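Local coordinates for putative hexose oxidase (Nonomuraea sp. ATCC 39727, PDB 5AWV), which probably oxidises the sugar of teicoplanin-type glycopeptide antibiotics with the help of a covalently bound FAD, at residues C92-V97 / Y473-L478. Numbering follows the deposited sequence.
Sequences CFEDFV and YPDSDL. With N1L (2-amino-2-deoxy-beta-D-glucopyranuronic acid), chain B; FAD (flavin-adenine dinucleotide), chain M.
Phe93 and Tyr473 point the same way beside the isoalloxazine of FAD, where the FAD-binding domain of this berberine-bridge-type oxidase meets its berberine-like segment. The planes are 6° from parallel, but the rings are displaced along them, with little overlap and centroids 5.1 Å apart. Both rings line the pocket of the bound aminoglucuronic acid. The Phe93 ring turns its edge to FAD, CE1 lying 3.6 Å from C9 of the flavin. The sugar's O4 lies near that ring's plane too, yet sits over one face of Tyr473. Tyr473 OH is hydrogen-bonded to Tyr165 OH, and Thr366 OG1 is hydrogen-bonded to the sugar.

Pro474 packs between two aromatic residues of 92-97. Its CD lies 3.8 Å from Phe93 CB, and its CB meets Phe96 CZ at 3.6 Å. Phe96 also stacks on His517 and brings its ring edge to the FAD ribose oxygen O3B. At the pyrophosphate, Cys92 N donates to FAD O1A (2.9 Å), tying the start of 92-97 to the cofactor.

Farther from the flavin, Glu94 joins the two loops. Its chain bends at chi2 (-67°), and the carboxylate reaches Ser476. Asp475 is close by, a like charge probably offset by Lys365, which forms a salt bridge with it. Asp475 OD1 also accepts from Asp477 N in an Asx turn. One water donates to Glu94 OE1 and Asp95 OD1 and is hydrogen-bonded to Ser476 OG. The direct link is Ser476 N to Glu94 OE2, 2.9 Å long, arriving 43° out of the carboxylate plane.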
ATOM      1  N   CYS A  92       4.314   5.984   0.927  1.00 14.32           N
ATOM      2  CA  CYS A  92       3.837   6.962  -0.052  1.00 13.66           C
ATOM      3  C   CYS A  92       4.836   7.264  -1.177  1.00 14.83           C
ATOM      4  O   CYS A  92       6.009   7.574  -0.891  1.00 16.15           O
ATOM      5  CB  CYS A  92       3.486   8.311   0.653  1.00 13.36           C
ATOM      6  SG  CYS A  92       2.414   9.346  -0.391  1.00 15.96           S
ATOM      7  N   PHE A  93       4.371   7.246  -2.425  1.00 17.47           N
ATOM      8  CA  PHE A  93       5.189   7.539  -3.639  1.00 17.92           C
ATOM      9  C   PHE A  93       5.432   9.035  -3.767  1.00 19.72           C
ATOM     10  O   PHE A  93       6.313   9.450  -4.548  1.00 17.80           O
ATOM     11  CB  PHE A  93       4.526   7.138  -4.955  1.00 19.61           C
ATOM     12  CG  PHE A  93       4.631   5.676  -5.292  1.00 20.01           C
ATOM     13  CD1 PHE A  93       4.879   4.720  -4.320  1.00 19.55           C
ATOM     14  CD2 PHE A  93       4.385   5.270  -6.588  1.00 20.92           C
ATOM     15  CE1 PHE A  93       4.932   3.405  -4.631  1.00 22.00           C
ATOM     16  CE2 PHE A  93       4.483   3.961  -6.942  1.00 20.41           C
ATOM     17  CZ  PHE A  93       4.727   3.012  -5.966  1.00 20.85           C
ATOM     18  N   GLU A  94       4.686   9.810  -2.992  1.00 15.82           N
ATOM     19  CA  GLU A  94       4.716  11.277  -3.047  1.00 16.89           C
ATOM     20  C   GLU A  94       5.008  11.868  -1.668  1.00 17.41           C
ATOM     21  O   GLU A  94       5.126  11.172  -0.682  1.00 17.14           O
ATOM     22  CB  GLU A  94       3.393  11.857  -3.621  1.00 15.52           C
ATOM     23  CG  GLU A  94       3.401  11.988  -5.119  1.00 18.66           C
ATOM     24  CD  GLU A  94       4.391  13.037  -5.619  1.00 19.47           C
ATOM     25  OE1 GLU A  94       5.029  13.702  -4.769  1.00 23.56           O
ATOM     26  OE2 GLU A  94       4.500  13.185  -6.836  1.00 18.56           O
ATOM     27  N   ASP A  95       5.153  13.186  -1.629  1.00 18.68           N
ATOM     28  CA  ASP A  95       5.466  13.955  -0.397  1.00 21.32           C
ATOM     29  C   ASP A  95       4.251  14.265   0.479  1.00 21.38           C
ATOM     30  O   ASP A  95       4.237  15.295   1.158  1.00 21.91           O
ATOM     31  CB  ASP A  95       6.128  15.293  -0.754  1.00 21.54           C
ATOM     32  CG  ASP A  95       5.149  16.275  -1.396  1.00 23.40           C
ATOM     33  OD1 ASP A  95       3.974  15.889  -1.795  1.00 22.22           O
ATOM     34  OD2 ASP A  95       5.585  17.443  -1.498  1.00 24.81           O
ATOM     35  N   PHE A  96       3.287  13.367   0.555  1.00 19.90           N
ATOM     36  CA  PHE A  96       2.057  13.669   1.266  1.00 18.01           C
ATOM     37  C   PHE A  96       2.299  13.746   2.773  1.00 19.99           C
ATOM     38  O   PHE A  96       1.585  14.462   3.482  1.00 19.46           O
ATOM     39  CB  PHE A  96       0.977  12.639   1.011  1.00 17.48           C
ATOM     40  CG  PHE A  96       0.541  12.494  -0.425  1.00 17.29           C
ATOM     41  CD1 PHE A  96       0.881  13.409  -1.435  1.00 16.70           C
ATOM     42  CD2 PHE A  96      -0.298  11.439  -0.762  1.00 16.62           C
ATOM     43  CE1 PHE A  96       0.396  13.244  -2.720  1.00 17.17           C
ATOM     44  CE2 PHE A  96      -0.764  11.281  -2.068  1.00 18.00           C
ATOM     45  CZ  PHE A  96      -0.403  12.171  -3.067  1.00 15.69           C
ATOM     46  N   VAL A  97       3.290  13.019   3.277  1.00 17.95           N
ATOM     47  CA  VAL A  97       3.603  13.026   4.684  1.00 16.83           C
ATOM     48  C   VAL A  97       4.864  13.824   4.949  1.00 17.54           C
ATOM     49  O   VAL A  97       4.871  14.580   5.939  1.00 18.55           O
ATOM     50  CB  VAL A  97       3.775  11.587   5.222  1.00 17.89           C
ATOM     51  CG1 VAL A  97       4.104  11.548   6.705  1.00 19.45           C
ATOM     52  CG2 VAL A  97       2.490  10.788   4.915  1.00 15.81           C
ATOM     53  N   TYR A 473      -0.373   4.688  -6.497  1.00 13.02           N
ATOM     54  CA  TYR A 473       0.849   5.195  -7.153  1.00 14.44           C
ATOM     55  C   TYR A 473       0.759   6.678  -7.500  1.00 13.66           C
ATOM     56  O   TYR A 473       0.841   7.097  -8.687  1.00 12.77           O
ATOM     57  CB  TYR A 473       1.052   4.416  -8.447  1.00 15.51           C
ATOM     58  CG  TYR A 473       1.241   2.957  -8.373  1.00 14.79           C
ATOM     59  CD1 TYR A 473       1.619   2.282  -7.208  1.00 16.72           C
ATOM     60  CD2 TYR A 473       0.926   2.182  -9.536  1.00 19.89           C
ATOM     61  CE1 TYR A 473       1.742   0.892  -7.192  1.00 18.70           C
ATOM     62  CE2 TYR A 473       1.086   0.775  -9.547  1.00 18.72           C
ATOM     63  CZ  TYR A 473       1.509   0.123  -8.387  1.00 19.10           C
ATOM     64  OH  TYR A 473       1.652  -1.323  -8.450  1.00 22.37           O
ATOM     65  N   PRO A 474       0.527   7.489  -6.484  1.00 13.40           N
ATOM     66  CA  PRO A 474       0.303   8.911  -6.762  1.00 13.32           C
ATOM     67  C   PRO A 474       1.516   9.590  -7.442  1.00 12.94           C
ATOM     68  O   PRO A 474       2.656   9.302  -7.130  1.00 14.44           O
ATOM     69  CB  PRO A 474       0.068   9.513  -5.420  1.00 12.10           C
ATOM     70  CG  PRO A 474       0.886   8.631  -4.510  1.00 13.89           C
ATOM     71  CD  PRO A 474       0.732   7.240  -5.059  1.00 13.52           C
ATOM     72  N   ASP A 475       1.197  10.492  -8.317  1.00 13.32           N
ATOM     73  CA  ASP A 475       2.187  11.262  -9.116  1.00 14.18           C
ATOM     74  C   ASP A 475       1.660  12.723  -9.302  1.00 14.62           C
ATOM     75  O   ASP A 475       0.759  12.945 -10.100  1.00 14.46           O
ATOM     76  CB  ASP A 475       2.296  10.615 -10.450  1.00 13.13           C
ATOM     77  CG  ASP A 475       3.245  11.377 -11.421  1.00 14.90           C
ATOM     78  OD1 ASP A 475       3.989  12.307 -10.992  1.00 17.36           O
ATOM     79  OD2 ASP A 475       3.245  10.955 -12.605  1.00 19.22           O
ATOM     80  N   SER A 476       2.228  13.666  -8.526  1.00 16.25           N
ATOM     81  CA  SER A 476       1.941  15.100  -8.599  1.00 20.21           C
ATOM     82  C   SER A 476       2.106  15.723  -9.965  1.00 19.97           C
ATOM     83  O   SER A 476       1.469  16.728 -10.215  1.00 18.08           O
ATOM     84  CB  SER A 476       2.874  15.862  -7.639  1.00 21.80           C
ATOM     85  OG  SER A 476       2.309  15.507  -6.396  1.00 34.21           O
ATOM     86  N   ASP A 477       2.853  15.057 -10.881  1.00 18.15           N
ATOM     87  CA  ASP A 477       3.034  15.542 -12.211  1.00 17.89           C
ATOM     88  C   ASP A 477       1.731  15.534 -12.951  1.00 17.86           C
ATOM     89  O   ASP A 477       1.559  16.322 -13.937  1.00 20.09           O
ATOM     90  CB  ASP A 477       4.049  14.728 -13.038  1.00 19.65           C
ATOM     91  CG  ASP A 477       5.445  14.717 -12.478  1.00 22.15           C
ATOM     92  OD1 ASP A 477       5.820  15.403 -11.506  1.00 25.74           O
ATOM     93  OD2 ASP A 477       6.224  13.965 -13.045  1.00 21.93           O
ATOM     94  N   LEU A 478       0.780  14.700 -12.523  1.00 15.83           N
ATOM     95  CA  LEU A 478      -0.488  14.627 -13.213  1.00 16.55           C
ATOM     96  C   LEU A 478      -1.365  15.864 -12.943  1.00 17.48           C
ATOM     97  O   LEU A 478      -2.285  16.147 -13.685  1.00 20.22           O
ATOM     98  CB  LEU A 478      -1.290  13.396 -12.836  1.00 17.44           C
ATOM     99  CG  LEU A 478      -0.684  12.059 -13.308  1.00 18.95           C
ATOM    100  CD1 LEU A 478      -1.679  10.899 -13.083  1.00 19.11           C
ATOM    101  CD2 LEU A 478      -0.276  12.195 -14.759  1.00 19.28           C
TER
HETATM  102  C1  N1L B 104       8.356  -1.434  -5.896  1.00 59.17           C
HETATM  103  C2  N1L B 104       8.752  -0.209  -6.870  1.00 56.20           C
HETATM  104  C3  N1L B 104       7.605   0.802  -7.061  1.00 54.71           C
HETATM  105  C4  N1L B 104       6.403   0.028  -7.559  1.00 58.29           C
HETATM  106  C5  N1L B 104       5.933  -0.948  -6.447  1.00 53.61           C
HETATM  107  C6  N1L B 104       4.620  -1.691  -6.809  1.00 55.15           C
HETATM  108  N2  N1L B 104       9.933   0.531  -6.428  1.00 62.39           N
HETATM  109  O3  N1L B 104       7.950   1.837  -8.099  1.00 36.51           O
HETATM  110  O4  N1L B 104       5.293   0.962  -8.003  1.00 73.54           O
HETATM  111  O5  N1L B 104       6.976  -1.980  -6.237  1.00 55.02           O
HETATM  112  O6B N1L B 104       4.800  -2.914  -7.514  1.00 57.89           O
HETATM  113  O6A N1L B 104       3.859  -0.952  -7.679  1.00 70.71           O
HETATM  114  PA  FAD M 601       2.013   6.103   4.138  1.00 15.20           P
HETATM  115  O1A FAD M 601       3.131   6.852   3.443  1.00 14.06           O
HETATM  116  O2A FAD M 601       2.054   5.848   5.573  1.00 14.49           O
HETATM  117  O5B FAD M 601       0.615   6.744   3.770  1.00 13.81           O
HETATM  118  C5B FAD M 601       0.203   7.052   2.394  1.00 14.19           C
HETATM  119  C4B FAD M 601      -0.899   8.065   2.406  1.00 13.42           C
HETATM  120  O4B FAD M 601      -2.079   7.613   3.081  1.00 13.89           O
HETATM  121  C3B FAD M 601      -0.566   9.422   3.048  1.00 14.41           C
HETATM  122  O3B FAD M 601      -1.298  10.539   2.487  1.00 15.13           O
HETATM  123  C2B FAD M 601      -0.993   9.127   4.453  1.00 15.72           C
HETATM  124  O2B FAD M 601      -1.180  10.309   5.157  1.00 15.73           O
HETATM  125  C1B FAD M 601      -2.236   8.319   4.280  1.00 14.42           C
HETATM  126  N9A FAD M 601      -2.476   7.466   5.420  1.00 14.60           N
HETATM  127  C8A FAD M 601      -1.685   6.560   6.008  1.00 16.38           C
HETATM  128  N7A FAD M 601      -2.319   5.907   7.008  1.00 16.17           N
HETATM  129  C5A FAD M 601      -3.556   6.381   7.063  1.00 15.61           C
HETATM  130  C6A FAD M 601      -4.724   6.170   7.944  1.00 14.82           C
HETATM  131  N6A FAD M 601      -4.613   5.286   8.932  1.00 14.39           N
HETATM  132  N1A FAD M 601      -5.856   6.880   7.657  1.00 14.83           N
HETATM  133  C2A FAD M 601      -5.899   7.794   6.644  1.00 17.11           C
HETATM  134  N3A FAD M 601      -4.854   8.076   5.819  1.00 14.14           N
HETATM  135  C4A FAD M 601      -3.678   7.424   6.044  1.00 16.31           C
HETATM  136  N1  FAD M 601       0.691  -0.915  -4.033  1.00 16.22           N
HETATM  137  C2  FAD M 601      -0.018  -1.958  -4.559  1.00 17.14           C
HETATM  138  O2  FAD M 601      -1.261  -1.857  -4.667  1.00 17.08           O
HETATM  139  N3  FAD M 601       0.565  -3.106  -4.940  1.00 19.34           N
HETATM  140  C4  FAD M 601       1.870  -3.358  -4.706  1.00 19.42           C
HETATM  141  O4  FAD M 601       2.393  -4.449  -5.024  1.00 22.02           O
HETATM  142  C4X FAD M 601       2.693  -2.298  -4.107  1.00 20.26           C
HETATM  143  N5  FAD M 601       4.036  -2.465  -3.838  1.00 23.08           N
HETATM  144  C5X FAD M 601       4.782  -1.517  -3.191  1.00 22.81           C
HETATM  145  C6  FAD M 601       6.131  -1.802  -2.891  1.00 25.87           C
HETATM  146  C7  FAD M 601       6.854  -0.724  -2.313  1.00 22.79           C
HETATM  147  C7M FAD M 601       8.355  -0.941  -1.991  1.00 26.94           C
HETATM  148  C8  FAD M 601       6.224   0.605  -1.944  1.00 19.07           C
HETATM  149  C8M FAD M 601       6.949   1.617  -1.089  1.00 17.55           C
HETATM  150  C9  FAD M 601       4.850   0.783  -2.219  1.00 17.27           C
HETATM  151  C9A FAD M 601       4.133  -0.196  -2.841  1.00 18.22           C
HETATM  152  N10 FAD M 601       2.756  -0.048  -3.161  1.00 18.43           N
HETATM  153  C10 FAD M 601       2.011  -1.058  -3.748  1.00 17.50           C
HETATM  154  C1' FAD M 601       2.049   1.246  -2.888  1.00 16.86           C
HETATM  155  C2' FAD M 601       1.316   1.253  -1.600  1.00 13.79           C
HETATM  156  O2' FAD M 601       0.107   0.555  -1.829  1.00 11.93           O
HETATM  157  C3' FAD M 601       1.023   2.685  -1.354  1.00 13.52           C
HETATM  158  O3' FAD M 601       2.297   3.332  -1.309  1.00 13.70           O
HETATM  159  C4' FAD M 601       0.269   2.859  -0.007  1.00 13.40           C
HETATM  160  O4' FAD M 601      -0.395   4.124  -0.065  1.00 13.29           O
HETATM  161  C5' FAD M 601       1.278   2.876   1.113  1.00 14.44           C
HETATM  162  O5' FAD M 601       0.609   2.908   2.388  1.00 13.95           O
HETATM  163  P   FAD M 601       1.449   3.215   3.678  1.00 13.88           P
HETATM  164  O1P FAD M 601       0.605   3.108   4.853  1.00 13.05           O
HETATM  165  O2P FAD M 601       2.723   2.420   3.754  1.00 13.87           O
HETATM  166  O3P FAD M 601       1.954   4.691   3.316  1.00 13.87           O
HETATM  167  O   HOH W   1       3.578  16.587  -4.406  1.00 26.51           O